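Local coordinates for protein rhamnosidase B (Bacillus sp., PDB 2OKX) that probably hydrolyses terminal alpha-L-rhamnose residues from rhamnosides, as a glycoside hydrolase of family 78, at residues Gln528-Gly537 with Arg554-Glu562; Val440-Ile451 with Val498-Phe509. All coordinates share one frame; numbering follows the deposited sequence.

Contact 1 (Gln528-Gly537 with Arg554-Glu562)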
loop_
_atom_site.group_PDB
_atom_site.type_symbol
_atom_site.label_atom_id
_atom_site.label_comp_id
_atom_site.label_asym_id
_atom_site.label_seq_id
_atom_site.Cartn_x
_atom_site.Cartn_y
_atom_site.Cartn_z
ATOM N N GLN A 528 -14.992 1.800 -6.609
ATOM C CA GLN A 528 -14.114 2.397 -5.610
ATOM C C GLN A 528 -14.504 1.905 -4.231
ATOM O O GLN A 528 -15.688 1.758 -3.929
ATOM C CB GLN A 528 -14.188 3.928 -5.668
ATOM C CG GLN A 528 -13.307 4.622 -4.635
ATOM C CD GLN A 528 -13.085 6.083 -4.960
ATOM O OE1 GLN A 528 -12.407 6.418 -5.929
ATOM N NE2 GLN A 528 -13.669 6.962 -4.159
ATOM N N SER A 529 -13.503 1.655 -3.396
ATOM C CA SER A 529 -13.743 1.152 -2.050
ATOM C C SER A 529 -12.808 1.779 -1.024
ATOM O O SER A 529 -11.592 1.655 -1.135
ATOM C CB SER A 529 -13.566 -0.371 -2.029
ATOM O OG SER A 529 -13.654 -0.874 -0.704
ATOM N N THR A 530 -13.380 2.451 -0.028
ATOM C CA THR A 530 -12.587 3.073 1.026
ATOM C C THR A 530 -13.330 2.970 2.346
ATOM O O THR A 530 -14.464 2.500 2.403
ATOM C CB THR A 530 -12.350 4.582 0.770
ATOM O OG1 THR A 530 -13.574 5.297 0.997
ATOM C CG2 THR A 530 -11.895 4.828 -0.667
ATOM N N TYR A 531 -12.680 3.418 3.413
ATOM C CA TYR A 531 -13.309 3.433 4.718
ATOM C C TYR A 531 -14.496 4.372 4.513
ATOM O O TYR A 531 -14.421 5.291 3.699
ATOM C CB TYR A 531 -12.338 4.003 5.757
ATOM C CG TYR A 531 -12.856 3.949 7.174
ATOM C CD1 TYR A 531 -13.602 5.002 7.709
ATOM C CD2 TYR A 531 -12.631 2.825 7.972
ATOM C CE1 TYR A 531 -14.108 4.937 9.005
ATOM C CE2 TYR A 531 -13.136 2.745 9.265
ATOM C CZ TYR A 531 -13.871 3.803 9.776
ATOM O OH TYR A 531 -14.360 3.727 11.060
ATOM N N PRO A 532 -15.614 4.145 5.224
ATOM C CA PRO A 532 -16.781 5.016 5.059
ATOM C C PRO A 532 -16.551 6.441 5.554
ATOM O O PRO A 532 -16.647 6.716 6.748
ATOM C CB PRO A 532 -17.871 4.288 5.845
ATOM C CG PRO A 532 -17.095 3.624 6.945
ATOM C CD PRO A 532 -15.884 3.084 6.213
ATOM N N VAL A 533 -16.243 7.344 4.628
ATOM C CA VAL A 533 -16.013 8.740 4.974
ATOM C C VAL A 533 -16.945 9.651 4.189
ATOM O O VAL A 533 -17.218 9.413 3.009
ATOM C CB VAL A 533 -14.556 9.178 4.668
ATOM C CG1 VAL A 533 -13.584 8.447 5.574
ATOM C CG2 VAL A 533 -14.230 8.909 3.199
ATOM N N ALA A 534 -17.444 10.685 4.855
ATOM C CA ALA A 534 -18.308 11.665 4.217
ATOM C C ALA A 534 -17.514 12.969 4.257
ATOM O O ALA A 534 -16.676 13.159 5.135
ATOM C CB ALA A 534 -19.623 11.808 4.981
ATOM N N GLU A 535 -17.764 13.860 3.307
ATOM C CA GLU A 535 -17.027 15.113 3.253
ATOM C C GLU A 535 -17.532 16.116 4.279
ATOM O O GLU A 535 -17.957 17.220 3.939
ATOM C CB GLU A 535 -17.087 15.669 1.824
ATOM C CG GLU A 535 -16.364 14.734 0.846
ATOM C CD GLU A 535 -16.272 15.254 -0.586
ATOM O OE1 GLU A 535 -15.524 14.644 -1.370
ATOM O OE2 GLU A 535 -16.939 16.247 -0.935
ATOM N N GLN A 536 -17.449 15.719 5.550
ATOM C CA GLN A 536 -17.919 16.541 6.659
ATOM C C GLN A 536 -17.013 17.704 7.014
ATOM O O GLN A 536 -17.435 18.637 7.696
ATOM C CB GLN A 536 -18.154 15.663 7.891
ATOM C CG GLN A 536 -19.221 14.599 7.653
ATOM C CD GLN A 536 -20.536 15.195 7.174
ATOM O OE1 GLN A 536 -21.147 16.026 7.860
ATOM N NE2 GLN A 536 -20.977 14.779 5.993
ATOM N N GLY A 537 -15.764 17.647 6.570
ATOM C CA GLY A 537 -14.852 18.741 6.844
ATOM C C GLY A 537 -14.664 19.531 5.565
ATOM O O GLY A 537 -14.932 19.018 4.477
ATOM N N ARG A 554 -7.280 15.997 0.552
ATOM C CA ARG A 554 -8.468 15.295 1.027
ATOM C C ARG A 554 -8.635 13.989 0.239
ATOM O O ARG A 554 -8.913 12.934 0.812
ATOM C CB ARG A 554 -9.703 16.185 0.832
ATOM C CG ARG A 554 -10.961 15.758 1.587
ATOM C CD ARG A 554 -12.067 15.259 0.661
ATOM N NE ARG A 554 -12.417 16.191 -0.418
ATOM C CZ ARG A 554 -13.326 17.162 -0.349
ATOM N NH1 ARG A 554 -13.542 17.930 -1.411
ATOM N NH2 ARG A 554 -14.027 17.373 0.757
ATOM N N HIS A 555 -8.469 14.061 -1.077
ATOM C CA HIS A 555 -8.624 12.868 -1.903
ATOM C C HIS A 555 -7.569 11.810 -1.569
ATOM O O HIS A 555 -7.871 10.619 -1.509
ATOM C CB HIS A 555 -8.549 13.227 -3.388
ATOM C CG HIS A 555 -8.960 12.107 -4.290
ATOM N ND1 HIS A 555 -10.180 11.475 -4.175
ATOM C CD2 HIS A 555 -8.309 11.489 -5.304
ATOM C CE1 HIS A 555 -10.262 10.514 -5.079
ATOM N NE2 HIS A 555 -9.140 10.503 -5.776
ATOM N N THR A 556 -6.335 12.247 -1.346
ATOM C CA THR A 556 -5.252 11.325 -1.015
ATOM C C THR A 556 -5.582 10.565 0.274
ATOM O O THR A 556 -5.386 9.355 0.372
ATOM C CB THR A 556 -3.926 12.075 -0.794
ATOM O OG1 THR A 556 -3.621 12.859 -1.952
ATOM C CG2 THR A 556 -2.787 11.083 -0.536
ATOM N N THR A 557 -6.080 11.298 1.262
ATOM C CA THR A 557 -6.427 10.715 2.553
ATOM C C THR A 557 -7.531 9.681 2.398
ATOM O O THR A 557 -7.464 8.603 2.979
ATOM C CB THR A 557 -6.861 11.819 3.531
ATOM O OG1 THR A 557 -5.805 12.783 3.634
ATOM C CG2 THR A 557 -7.150 11.235 4.921
ATOM N N ARG A 558 -8.543 10.013 1.607
ATOM C CA ARG A 558 -9.655 9.105 1.351
ATOM C C ARG A 558 -9.148 7.776 0.786
ATOM O O ARG A 558 -9.496 6.706 1.286
ATOM C CB ARG A 558 -10.630 9.769 0.372
ATOM C CG ARG A 558 -11.864 8.965 -0.001
ATOM C CD ARG A 558 -12.923 9.914 -0.555
ATOM N NE ARG A 558 -12.343 10.876 -1.492
ATOM C CZ ARG A 558 -12.834 12.092 -1.719
ATOM N NH1 ARG A 558 -13.920 12.499 -1.073
ATOM N NH2 ARG A 558 -12.237 12.905 -2.581
ATOM N N LEU A 559 -8.319 7.848 -0.251
ATOM C CA LEU A 559 -7.804 6.642 -0.894
ATOM C C LEU A 559 -6.834 5.834 -0.040
ATOM O O LEU A 559 -6.585 4.658 -0.319
ATOM C CB LEU A 559 -7.135 6.995 -2.227
ATOM C CG LEU A 559 -7.995 7.673 -3.294
ATOM C CD1 LEU A 559 -7.170 7.772 -4.568
ATOM C CD2 LEU A 559 -9.280 6.880 -3.550
ATOM N N CYS A 560 -6.280 6.460 0.991
ATOM C CA CYS A 560 -5.353 5.777 1.878
ATOM C C CYS A 560 -6.043 5.333 3.159
ATOM O O CYS A 560 -5.392 5.097 4.175
ATOM C CB CYS A 560 -4.163 6.675 2.211
ATOM S SG CYS A 560 -3.061 6.924 0.803
ATOM N N MET A 561 -7.368 5.240 3.101
ATOM C CA MET A 561 -8.157 4.785 4.236
ATOM C C MET A 561 -8.959 3.566 3.786
ATOM O O MET A 561 -9.981 3.697 3.109
ATOM C CB MET A 561 -9.102 5.892 4.728
ATOM C CG MET A 561 -8.403 7.010 5.497
ATOM S SD MET A 561 -9.475 8.410 5.931
ATOM C CE MET A 561 -10.378 7.746 7.339
ATOM N N GLU A 562 -8.461 2.381 4.133
ATOM C CA GLU A 562 -9.129 1.122 3.802
ATOM C C GLU A 562 -9.639 0.607 5.144
ATOM O O GLU A 562 -10.222 1.371 5.911
ATOM C CB GLU A 562 -8.126 0.127 3.201
ATOM C CG GLU A 562 -7.422 0.631 1.940
ATOM C CD GLU A 562 -6.515 -0.411 1.303
ATOM O OE1 GLU A 562 -5.856 -0.075 0.297
ATOM O OE2 GLU A 562 -6.457 -1.560 1.801
HETATM O O HOH W 1 -16.390 11.111 0.658
HETATM O O HOH W 2 -14.162 14.880 -3.587
HETATM O O HOH W 3 -14.241 16.597 3.441
HETATM O O HOH W 4 -15.509 19.856 1.366
#
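The carboxylate of E535 lies flat over one face of the R554 guanidinium, the two planes only 5° apart, with OE1 3.5 Å above the plane and over its centre. At the edge of the same guanidinium, in plane, sits a water that also donates to G537 O. The Y531 ring has E562 O at its edge, in plane, and P532 CD over one face. These flat groups tie the loop between strand 520-528 and strand 538-541 to the last turns of helix 544-559 and the residues just after it, in the alpha-barrel part of the enzyme.

No N-H of R554 points at the carboxylate, and E535 OE2 to R554 NH2 measures 3.6 Å, so this half of the salt-bridge network acts through charge alone; NH1 of R554 pairs with E551. R558 meets E535 differently, edge-on: its NH1 donates to the anti lone pair of E535 OE1 over 2.7 Å, almost in the guanidinium plane. R558 NH2 donates to H555 ND1 at 3.0 Å, and a second water accepts from R558 NH2 and donates to E535 OE1. In the conformer described here, these bonds hold the group at this rotation, and the bend at chi3 (44°) turns the chain into position; a second conformer is deposited.

Beyond the charged cluster, V533 straddles two partners, CG2 resting against R558 CG and CG1 against M561 CE (3.7 Å). Just past the helix the two segments are joined by a backbone bond, Y531 N to M561 O at 2.7 Å.

Contact 2 (Val440-Ile451 with Val498-Phe509)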
loop_
_atom_site.group_PDB
_atom_site.type_symbol
_atom_site.label_atom_id
_atom_site.label_comp_id
_atom_site.label_asym_id
_atom_site.label_seq_id
_atom_site.Cartn_x
_atom_site.Cartn_y
_atom_site.Cartn_z
ATOM N N VAL A 440 -6.544 3.397 -23.552
ATOM C CA VAL A 440 -6.050 3.975 -22.304
ATOM C C VAL A 440 -7.239 4.746 -21.748
ATOM O O VAL A 440 -7.654 5.762 -22.307
ATOM C CB VAL A 440 -4.850 4.927 -22.512
ATOM C CG1 VAL A 440 -4.480 5.586 -21.183
ATOM C CG2 VAL A 440 -3.650 4.140 -23.027
ATOM N N ILE A 441 -7.798 4.223 -20.663
ATOM C CA ILE A 441 -8.964 4.800 -20.009
ATOM C C ILE A 441 -8.506 5.683 -18.856
ATOM O O ILE A 441 -7.773 5.222 -17.991
ATOM C CB ILE A 441 -9.865 3.678 -19.434
ATOM C CG1 ILE A 441 -10.247 2.688 -20.543
ATOM C CG2 ILE A 441 -11.095 4.273 -18.784
ATOM C CD1 ILE A 441 -10.997 3.305 -21.683
ATOM N N ASP A 442 -8.942 6.937 -18.843
ATOM C CA ASP A 442 -8.564 7.872 -17.779
ATOM C C ASP A 442 -9.710 8.040 -16.788
ATOM O O ASP A 442 -10.778 8.542 -17.143
ATOM C CB ASP A 442 -8.202 9.237 -18.380
ATOM C CG ASP A 442 -7.660 10.220 -17.343
ATOM O OD1 ASP A 442 -7.596 9.878 -16.141
ATOM O OD2 ASP A 442 -7.295 11.345 -17.743
ATOM N N LEU A 443 -9.488 7.620 -15.543
ATOM C CA LEU A 443 -10.509 7.754 -14.510
ATOM C C LEU A 443 -10.742 9.228 -14.160
ATOM O O LEU A 443 -11.776 9.574 -13.597
ATOM C CB LEU A 443 -10.102 6.991 -13.240
ATOM C CG LEU A 443 -10.004 5.468 -13.338
ATOM C CD1 LEU A 443 -9.820 4.878 -11.942
ATOM C CD2 LEU A 443 -11.267 4.912 -13.987
ATOM N N GLY A 444 -9.779 10.086 -14.492
ATOM C CA GLY A 444 -9.907 11.508 -14.199
ATOM C C GLY A 444 -9.126 11.881 -12.953
ATOM O O GLY A 444 -8.751 13.037 -12.746
ATOM N N ALA A 445 -8.882 10.881 -12.118
ATOM C CA ALA A 445 -8.137 11.062 -10.884
ATOM C C ALA A 445 -7.735 9.688 -10.386
ATOM O O ALA A 445 -8.232 8.670 -10.862
ATOM C CB ALA A 445 -9.003 11.760 -9.834
ATOM N N GLU A 446 -6.824 9.662 -9.430
ATOM C CA GLU A 446 -6.395 8.407 -8.852
ATOM C C GLU A 446 -7.618 7.824 -8.150
ATOM O O GLU A 446 -8.440 8.568 -7.610
ATOM C CB GLU A 446 -5.287 8.667 -7.828
ATOM C CG GLU A 446 -4.731 7.427 -7.140
ATOM C CD GLU A 446 -3.402 6.977 -7.724
ATOM O OE1 GLU A 446 -2.736 6.126 -7.093
ATOM O OE2 GLU A 446 -3.021 7.470 -8.808
ATOM N N ARG A 447 -7.761 6.503 -8.195
ATOM C CA ARG A 447 -8.850 5.834 -7.500
ATOM C C ARG A 447 -8.306 4.517 -6.953
ATOM O O ARG A 447 -7.205 4.090 -7.312
ATOM C CB ARG A 447 -10.057 5.600 -8.424
ATOM C CG ARG A 447 -10.788 6.897 -8.811
ATOM C CD ARG A 447 -12.222 6.648 -9.263
ATOM N NE ARG A 447 -12.910 7.877 -9.669
ATOM C CZ ARG A 447 -13.265 8.863 -8.844
ATOM N NH1 ARG A 447 -13.007 8.788 -7.546
ATOM N NH2 ARG A 447 -13.885 9.934 -9.322
ATOM N N SER A 448 -9.058 3.890 -6.061
ATOM C CA SER A 448 -8.631 2.635 -5.459
ATOM C C SER A 448 -9.841 1.728 -5.368
ATOM O O SER A 448 -10.864 2.099 -4.788
ATOM C CB SER A 448 -8.058 2.893 -4.062
ATOM O OG SER A 448 -7.690 1.690 -3.409
ATOM N N GLY A 449 -9.735 0.539 -5.945
ATOM C CA GLY A 449 -10.868 -0.361 -5.893
ATOM C C GLY A 449 -10.823 -1.551 -6.826
ATOM O O GLY A 449 -9.752 -2.016 -7.230
ATOM N N PHE A 450 -12.010 -2.019 -7.186
ATOM C CA PHE A 450 -12.171 -3.196 -8.027
ATOM C C PHE A 450 -12.615 -2.893 -9.450
ATOM O O PHE A 450 -13.717 -2.385 -9.685
ATOM C CB PHE A 450 -13.161 -4.131 -7.334
ATOM C CG PHE A 450 -12.873 -4.313 -5.866
ATOM C CD1 PHE A 450 -11.774 -5.065 -5.448
ATOM C CD2 PHE A 450 -13.650 -3.674 -4.906
ATOM C CE1 PHE A 450 -11.453 -5.172 -4.094
ATOM C CE2 PHE A 450 -13.336 -3.774 -3.545
ATOM C CZ PHE A 450 -12.234 -4.525 -3.141
ATOM N N ILE A 451 -11.741 -3.218 -10.398
ATOM C CA ILE A 451 -12.011 -2.996 -11.810
ATOM C C ILE A 451 -13.111 -3.933 -12.279
ATOM O O ILE A 451 -13.115 -5.121 -11.946
ATOM C CB ILE A 451 -10.745 -3.248 -12.652
ATOM C CG1 ILE A 451 -9.670 -2.226 -12.276
ATOM C CG2 ILE A 451 -11.077 -3.185 -14.143
ATOM C CD1 ILE A 451 -8.302 -2.546 -12.843
ATOM N N VAL A 498 -15.741 -8.649 -12.339
ATOM C CA VAL A 498 -15.279 -7.660 -11.379
ATOM C C VAL A 498 -14.121 -8.293 -10.616
ATOM O O VAL A 498 -14.306 -9.264 -9.880
ATOM C CB VAL A 498 -16.385 -7.262 -10.377
ATOM C CG1 VAL A 498 -15.813 -6.328 -9.317
ATOM C CG2 VAL A 498 -17.531 -6.583 -11.110
ATOM N N SER A 499 -12.925 -7.753 -10.804
ATOM C CA SER A 499 -11.747 -8.266 -10.121
ATOM C C SER A 499 -11.871 -8.098 -8.614
ATOM O O SER A 499 -12.186 -7.010 -8.124
ATOM C CB SER A 499 -10.494 -7.538 -10.609
ATOM O OG SER A 499 -9.351 -7.943 -9.868
ATOM N N PRO A 500 -11.633 -9.181 -7.853
ATOM C CA PRO A 500 -11.725 -9.106 -6.393
ATOM C C PRO A 500 -10.411 -8.622 -5.775
ATOM O O PRO A 500 -10.261 -8.588 -4.557
ATOM C CB PRO A 500 -12.065 -10.541 -5.999
ATOM C CG PRO A 500 -11.288 -11.335 -7.006
ATOM C CD PRO A 500 -11.534 -10.582 -8.304
ATOM N N VAL A 501 -9.467 -8.249 -6.630
ATOM C CA VAL A 501 -8.166 -7.757 -6.183
ATOM C C VAL A 501 -8.144 -6.235 -6.276
ATOM O O VAL A 501 -8.345 -5.675 -7.347
ATOM C CB VAL A 501 -7.031 -8.333 -7.059
ATOM C CG1 VAL A 501 -5.687 -7.724 -6.659
ATOM C CG2 VAL A 501 -6.998 -9.848 -6.917
ATOM N N ARG A 502 -7.905 -5.569 -5.152
ATOM C CA ARG A 502 -7.867 -4.111 -5.135
ATOM C C ARG A 502 -6.647 -3.553 -5.858
ATOM O O ARG A 502 -5.544 -4.074 -5.721
ATOM C CB ARG A 502 -7.862 -3.593 -3.692
ATOM C CG ARG A 502 -7.666 -2.077 -3.585
ATOM C CD ARG A 502 -7.344 -1.642 -2.160
ATOM N NE ARG A 502 -8.490 -1.767 -1.262
ATOM C CZ ARG A 502 -9.547 -0.961 -1.281
ATOM N NH1 ARG A 502 -9.619 0.040 -2.154
ATOM N NH2 ARG A 502 -10.538 -1.158 -0.426
ATOM N N ARG A 503 -6.860 -2.497 -6.638
ATOM C CA ARG A 503 -5.778 -1.832 -7.354
ATOM C C ARG A 503 -5.956 -0.319 -7.269
ATOM O O ARG A 503 -7.080 0.177 -7.235
ATOM C CB ARG A 503 -5.749 -2.253 -8.828
ATOM C CG ARG A 503 -5.401 -3.719 -9.035
ATOM C CD ARG A 503 -5.300 -4.086 -10.503
ATOM N NE ARG A 503 -5.073 -5.523 -10.650
ATOM C CZ ARG A 503 -6.018 -6.447 -10.498
ATOM N NH1 ARG A 503 -7.265 -6.092 -10.208
ATOM N NH2 ARG A 503 -5.708 -7.730 -10.596
ATOM N N GLY A 504 -4.839 0.400 -7.224
ATOM C CA GLY A 504 -4.882 1.849 -7.162
ATOM C C GLY A 504 -4.222 2.356 -8.428
ATOM O O GLY A 504 -3.144 1.883 -8.795
ATOM N N PHE A 505 -4.863 3.301 -9.105
ATOM C CA PHE A 505 -4.326 3.836 -10.350
ATOM C C PHE A 505 -5.243 4.940 -10.864
ATOM O O PHE A 505 -6.336 5.144 -10.338
ATOM C CB PHE A 505 -4.277 2.718 -11.398
ATOM C CG PHE A 505 -5.635 2.172 -11.754
ATOM C CD1 PHE A 505 -6.362 2.709 -12.813
ATOM C CD2 PHE A 505 -6.217 1.165 -10.989
ATOM C CE1 PHE A 505 -7.648 2.256 -13.105
ATOM C CE2 PHE A 505 -7.508 0.702 -11.271
ATOM C CZ PHE A 505 -8.226 1.249 -12.331
ATOM N N ARG A 506 -4.788 5.657 -11.884
ATOM C CA ARG A 506 -5.613 6.684 -12.499
ATOM C C ARG A 506 -5.905 6.285 -13.943
ATOM O O ARG A 506 -7.021 6.450 -14.423
ATOM C CB ARG A 506 -4.927 8.060 -12.498
ATOM C CG ARG A 506 -5.644 9.038 -13.429
ATOM C CD ARG A 506 -5.235 10.510 -13.292
ATOM N NE ARG A 506 -5.870 11.294 -14.354
ATOM C CZ ARG A 506 -5.682 12.596 -14.571
ATOM N NH1 ARG A 506 -4.873 13.305 -13.796
ATOM N NH2 ARG A 506 -6.282 13.185 -15.598
ATOM N N TYR A 507 -4.894 5.756 -14.627
ATOM C CA TYR A 507 -5.036 5.366 -16.031
ATOM C C TYR A 507 -5.039 3.854 -16.186
ATOM O O TYR A 507 -4.190 3.170 -15.629
ATOM C CB TYR A 507 -3.879 5.941 -16.850
ATOM C CG TYR A 507 -3.683 7.427 -16.653
ATOM C CD1 TYR A 507 -4.370 8.358 -17.440
ATOM C CD2 TYR A 507 -2.808 7.902 -15.679
ATOM C CE1 TYR A 507 -4.182 9.732 -17.261
ATOM C CE2 TYR A 507 -2.614 9.268 -15.490
ATOM C CZ TYR A 507 -3.299 10.175 -16.284
ATOM O OH TYR A 507 -3.069 11.519 -16.112
ATOM N N LEU A 508 -5.992 3.338 -16.955
ATOM C CA LEU A 508 -6.083 1.904 -17.174
ATOM C C LEU A 508 -5.804 1.533 -18.622
ATOM O O LEU A 508 -6.482 1.997 -19.542
ATOM C CB LEU A 508 -7.472 1.391 -16.789
ATOM C CG LEU A 508 -7.688 -0.126 -16.895
ATOM C CD1 LEU A 508 -6.889 -0.837 -15.810
ATOM C CD2 LEU A 508 -9.167 -0.448 -16.741
ATOM N N PHE A 509 -4.787 0.710 -18.827
ATOM C CA PHE A 509 -4.481 0.237 -20.168
ATOM C C PHE A 509 -5.343 -1.008 -20.331
ATOM O O PHE A 509 -5.144 -1.995 -19.624
ATOM C CB PHE A 509 -3.004 -0.149 -20.303
ATOM C CG PHE A 509 -2.082 1.021 -20.478
ATOM C CD1 PHE A 509 -1.752 1.838 -19.401
ATOM C CD2 PHE A 509 -1.548 1.313 -21.730
ATOM C CE1 PHE A 509 -0.898 2.934 -19.570
ATOM C CE2 PHE A 509 -0.695 2.403 -21.911
ATOM C CZ PHE A 509 -0.370 3.215 -20.828
HETATM O O HOH W 5 -9.048 -3.958 -9.211
#
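Two antiparallel strand pairs, V440-L443 with Y507-F509 and E446-S448 with R503-F505, carry this contact within the concanavalin-like domain. Their short axes run at 159° and 174°, and the corners at G444, A445 and R506 divide one pair from the other. R506 and Y507 together face V468, making a classic beta bulge.

Backbone bonds set the register. I441 and L508 exchange N-H...O bonds in both directions; R447 with F505 and G449 with R503 do likewise. A water donates to G449 O and V501 O and accepts from I451 N and R503 NH1, filling in where the pairing lapses.

The charged contact is a side-on grip by R506 on D442: NE reaches OD1 at 2.9 Å and 177°, NH2 reaches the syn lone pair of OD2 at 3.0 Å. Carboxylate and guanidinium are nearly coplanar. D442 OD1 also accepts from G444 N, closing an Asx turn. The R506 guanidinium is layered between Y507 OH on one face and G444 O on the opposite one, while its NH1 pairs with D835. Farther along, R502 NH1 donates to S448 OG at 2.8 Å and also bonds S529 O.

Apolar groups gather round the F505 ring, where the two strand pairs meet. The ring is held between L443 CD1, 3.6 Å from F505 CE1, and I451 CD1, 3.7 Å from F505 CE2. I451 CD1 touches L508 CD1 as well. On the face bearing V440, a CH-pi contact places V440 CG2 over the F509 ring, 4.0 Å from its centroid.

In the fold
In sequence contact 2 comes wholly first, and the two centres lie 16 Å apart, yet the contacts touch directly. A probable hydrogen bond runs from H555 NE2 to E446 O (2.8 Å); packing adds L559 CD1 against E446 O at 3.4 Å. E446, R502 and their neighbours thus join the concanavalin-like domain to the loop and helix of contact 1, at the six-hairpin glycosidase domain, which probably carries the active site. A bound glycerol, probably from the crystallisation liquor, lies about 3 Å from the R558 side chain, and R447 NH2 bonds a glycerol too. A calcium ion lies about 13 Å from the I441 side chain, so this ion is not bound there.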